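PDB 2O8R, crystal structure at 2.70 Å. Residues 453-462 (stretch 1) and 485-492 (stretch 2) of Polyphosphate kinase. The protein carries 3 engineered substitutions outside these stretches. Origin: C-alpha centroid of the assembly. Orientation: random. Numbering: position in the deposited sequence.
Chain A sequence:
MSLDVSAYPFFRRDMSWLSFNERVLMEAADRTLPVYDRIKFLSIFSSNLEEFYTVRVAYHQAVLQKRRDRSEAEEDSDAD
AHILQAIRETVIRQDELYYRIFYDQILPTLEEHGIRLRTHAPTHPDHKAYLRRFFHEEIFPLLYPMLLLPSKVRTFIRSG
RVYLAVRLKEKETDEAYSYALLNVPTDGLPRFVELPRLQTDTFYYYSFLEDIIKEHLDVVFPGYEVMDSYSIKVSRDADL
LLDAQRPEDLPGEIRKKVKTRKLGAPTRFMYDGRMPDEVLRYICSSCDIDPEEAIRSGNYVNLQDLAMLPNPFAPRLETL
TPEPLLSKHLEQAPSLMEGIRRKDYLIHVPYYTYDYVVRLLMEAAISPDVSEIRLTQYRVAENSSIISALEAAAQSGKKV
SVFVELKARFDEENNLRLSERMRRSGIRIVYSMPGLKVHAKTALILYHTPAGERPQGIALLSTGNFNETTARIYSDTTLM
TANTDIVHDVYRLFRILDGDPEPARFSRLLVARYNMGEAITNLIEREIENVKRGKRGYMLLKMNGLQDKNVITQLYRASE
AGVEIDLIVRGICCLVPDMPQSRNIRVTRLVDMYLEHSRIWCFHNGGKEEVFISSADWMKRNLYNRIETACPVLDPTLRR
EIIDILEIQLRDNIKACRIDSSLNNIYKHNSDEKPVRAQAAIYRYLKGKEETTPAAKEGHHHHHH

Stretch 1, residues 453-462: ERPQGIALLS
Stretch 2, residues 485-492: DIVHDVYR

A helix packs on a β-strand most simply when alternate strand residues meet one side of the helix, and this pair from polyphosphate kinase is a compact example. Stretch 1 leaves an extended loop (Pro 455 at phi/psi -61/140) and becomes a strand through Ser 462, with values near -120/130 from Ile 458 to Leu 461. Stretch 2 is helical throughout, near -65/-42, and Val 490 N donates to Ile 486 O at 2.9 Å. The axes approach to 7.6 Å with their N-to-C directions 74° apart, so the helix crosses the strand steeply; the contact buries 450 Å², both sides summed.

Asp 485 (m) makes no contact. Ile 486 (chi1 -45°, chi2 -84°) points toward the strand, its CG2 lying 4.0 Å from CD1 of Leu 461 (chi1 -66°, chi2 95°). Val 487 (t) marks the register, its CA 5.4 Å from Ala 459 CA. Its CG2 lies 3.4 Å from Gly 457 O and 3.6 Å from Ala 459 N, so a methyl packs directly on strand backbone. Gly 457, at 159/-150, adopts angles that by themselves call for glycine.

The CA-to-CB bond of His 488 (t, chi2 -90°) points sideways to stretch 1, but the ring at its end comes nearer and reaches the loop: CD2 is 3.5 Å from Pro 455 CG, and NE2 is 3.5 Å from NH1 of Arg 454 (chi1 -74°, chi2 -45°). His 488 CA lies 6.2 Å from Pro 455 CA. Asp 489 (m) is out of reach. One turn beyond Ile 486, Val 490 (t) sets CG2 3.9 Å from Ala 459 CB and 4.3 Å from Leu 461 CD1. Tyr 491 (chi1 165°, chi2 80°) offers a ring face to Pro 455, whose C-gamma-endo CG stands 4.2 Å from the ring centroid, 21° off the normal, in a CH-pi contact. Arg 492 extends (t, t) without contact. Ile 458 and Leu 460 point away, completing the strand's alternation.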

# COMPACT_ATOMS: atom_id res chain seq x y z
N GLU A 453 37.18 13.87 -23.06
CA GLU A 453 37.49 12.45 -22.94
C GLU A 453 36.26 11.57 -23.15
O GLU A 453 35.12 12.03 -23.04
CB GLU A 453 38.08 12.17 -21.55
CG GLU A 453 39.08 11.03 -21.49
CD GLU A 453 40.51 11.47 -21.77
OE1 GLU A 453 40.70 12.63 -22.19
OE2 GLU A 453 41.43 10.65 -21.58
N ARG A 454 36.50 10.29 -23.46
CA ARG A 454 35.43 9.30 -23.47
C ARG A 454 34.86 9.19 -22.07
O ARG A 454 35.61 9.16 -21.09
CB ARG A 454 35.94 7.93 -23.92
CG ARG A 454 36.24 7.77 -25.41
CD ARG A 454 35.16 8.36 -26.31
NE ARG A 454 35.49 9.73 -26.70
CZ ARG A 454 34.78 10.47 -27.54
NH1 ARG A 454 33.68 9.99 -28.11
NH2 ARG A 454 35.17 11.71 -27.83
N PRO A 455 33.52 9.15 -21.97
CA PRO A 455 32.88 8.85 -20.69
C PRO A 455 33.31 7.47 -20.24
O PRO A 455 33.43 6.56 -21.06
CB PRO A 455 31.39 8.87 -21.02
CG PRO A 455 31.30 8.75 -22.50
CD PRO A 455 32.53 9.40 -23.03
N GLN A 456 33.57 7.32 -18.95
CA GLN A 456 33.98 6.04 -18.41
C GLN A 456 32.96 5.65 -17.36
O GLN A 456 32.37 6.51 -16.70
CB GLN A 456 35.37 6.18 -17.79
CG GLN A 456 36.28 4.98 -17.93
CD GLN A 456 37.74 5.34 -17.68
OE1 GLN A 456 38.31 6.18 -18.38
NE2 GLN A 456 38.34 4.72 -16.66
N GLY A 457 32.71 4.36 -17.22
CA GLY A 457 31.73 3.91 -16.24
C GLY A 457 31.14 2.54 -16.45
O GLY A 457 31.78 1.64 -16.98
N ILE A 458 29.90 2.39 -15.99
CA ILE A 458 29.21 1.10 -15.99
C ILE A 458 27.82 1.25 -16.60
O ILE A 458 27.05 2.13 -16.23
CB ILE A 458 29.05 0.54 -14.56
CG1 ILE A 458 30.41 0.32 -13.89
CG2 ILE A 458 28.32 -0.76 -14.59
CD1 ILE A 458 30.33 0.01 -12.40
N ALA A 459 27.52 0.39 -17.56
CA ALA A 459 26.18 0.32 -18.11
C ALA A 459 25.53 -0.96 -17.63
O ALA A 459 26.14 -2.03 -17.67
CB ALA A 459 26.22 0.38 -19.64
N LEU A 460 24.29 -0.84 -17.17
CA LEU A 460 23.46 -2.00 -16.84
C LEU A 460 22.32 -2.05 -17.83
O LEU A 460 21.61 -1.06 -17.99
CB LEU A 460 22.89 -1.82 -15.44
CG LEU A 460 23.64 -2.32 -14.20
CD1 LEU A 460 25.11 -2.06 -14.29
CD2 LEU A 460 23.06 -1.66 -12.97
N LEU A 461 22.17 -3.18 -18.53
CA LEU A 461 21.10 -3.39 -19.54
C LEU A 461 20.36 -4.68 -19.30
O LEU A 461 20.95 -5.67 -18.90
CB LEU A 461 21.65 -3.43 -20.95
CG LEU A 461 22.24 -2.10 -21.41
CD1 LEU A 461 23.76 -2.08 -21.18
CD2 LEU A 461 21.90 -1.90 -22.86
N SER A 462 19.06 -4.67 -19.57
CA SER A 462 18.20 -5.72 -19.03
C SER A 462 16.96 -6.02 -19.85
O SER A 462 16.43 -5.16 -20.55
CB SER A 462 17.75 -5.32 -17.64
OG SER A 462 17.06 -6.40 -17.04
N ASP A 485 32.47 1.24 -25.57
CA ASP A 485 31.52 1.50 -26.65
C ASP A 485 30.07 1.48 -26.18
O ASP A 485 29.27 2.34 -26.57
CB ASP A 485 31.70 0.50 -27.78
CG ASP A 485 32.95 0.77 -28.59
OD1 ASP A 485 33.76 1.62 -28.16
OD2 ASP A 485 33.11 0.15 -29.66
N ILE A 486 29.73 0.49 -25.35
CA ILE A 486 28.40 0.40 -24.77
C ILE A 486 28.19 1.58 -23.83
O ILE A 486 27.15 2.24 -23.90
CB ILE A 486 28.19 -0.89 -23.96
CG1 ILE A 486 28.71 -2.12 -24.70
CG2 ILE A 486 26.71 -1.07 -23.63
CD1 ILE A 486 27.75 -2.71 -25.68
N VAL A 487 29.17 1.84 -22.97
CA VAL A 487 28.98 2.84 -21.92
C VAL A 487 28.77 4.19 -22.57
O VAL A 487 28.06 5.05 -22.03
CB VAL A 487 30.15 2.87 -20.90
CG1 VAL A 487 30.28 4.24 -20.23
CG2 VAL A 487 29.98 1.76 -19.86
N HIS A 488 29.33 4.35 -23.76
CA HIS A 488 29.23 5.60 -24.48
C HIS A 488 27.87 5.69 -25.16
O HIS A 488 27.26 6.76 -25.24
CB HIS A 488 30.36 5.72 -25.51
CG HIS A 488 30.34 7.02 -26.25
ND1 HIS A 488 29.64 7.21 -27.42
CD2 HIS A 488 30.91 8.22 -25.95
CE1 HIS A 488 29.77 8.46 -27.81
NE2 HIS A 488 30.53 9.09 -26.94
N ASP A 489 27.41 4.54 -25.64
CA ASP A 489 26.15 4.46 -26.36
C ASP A 489 24.99 4.75 -25.42
O ASP A 489 24.08 5.50 -25.78
CB ASP A 489 26.00 3.07 -26.97
CG ASP A 489 26.73 2.94 -28.29
OD1 ASP A 489 27.18 3.98 -28.81
OD2 ASP A 489 26.83 1.80 -28.82
N VAL A 490 25.06 4.16 -24.23
CA VAL A 490 24.08 4.40 -23.18
C VAL A 490 24.17 5.87 -22.75
O VAL A 490 23.14 6.55 -22.60
CB VAL A 490 24.31 3.46 -21.98
CG1 VAL A 490 23.44 3.85 -20.80
CG2 VAL A 490 24.02 2.01 -22.37
N TYR A 491 25.40 6.35 -22.59
CA TYR A 491 25.65 7.76 -22.31
C TYR A 491 24.91 8.65 -23.29
O TYR A 491 24.16 9.55 -22.90
CB TYR A 491 27.15 8.05 -22.40
CG TYR A 491 27.45 9.53 -22.48
CD1 TYR A 491 27.45 10.31 -21.34
CD2 TYR A 491 27.72 10.14 -23.70
CE1 TYR A 491 27.70 11.66 -21.40
CE2 TYR A 491 27.98 11.49 -23.77
CZ TYR A 491 27.97 12.24 -22.61
OH TYR A 491 28.23 13.60 -22.65
N ARG A 492 25.13 8.38 -24.57
CA ARG A 492 24.53 9.13 -25.65
C ARG A 492 23.02 8.98 -25.67
O ARG A 492 22.31 9.95 -25.91
CB ARG A 492 25.11 8.68 -27.00
CG ARG A 492 24.54 9.41 -28.17
CD ARG A 492 25.11 8.90 -29.48
NE ARG A 492 26.25 9.68 -29.93
CZ ARG A 492 27.45 9.18 -30.19
NH1 ARG A 492 27.67 7.87 -30.05
NH2 ARG A 492 28.43 9.97 -30.58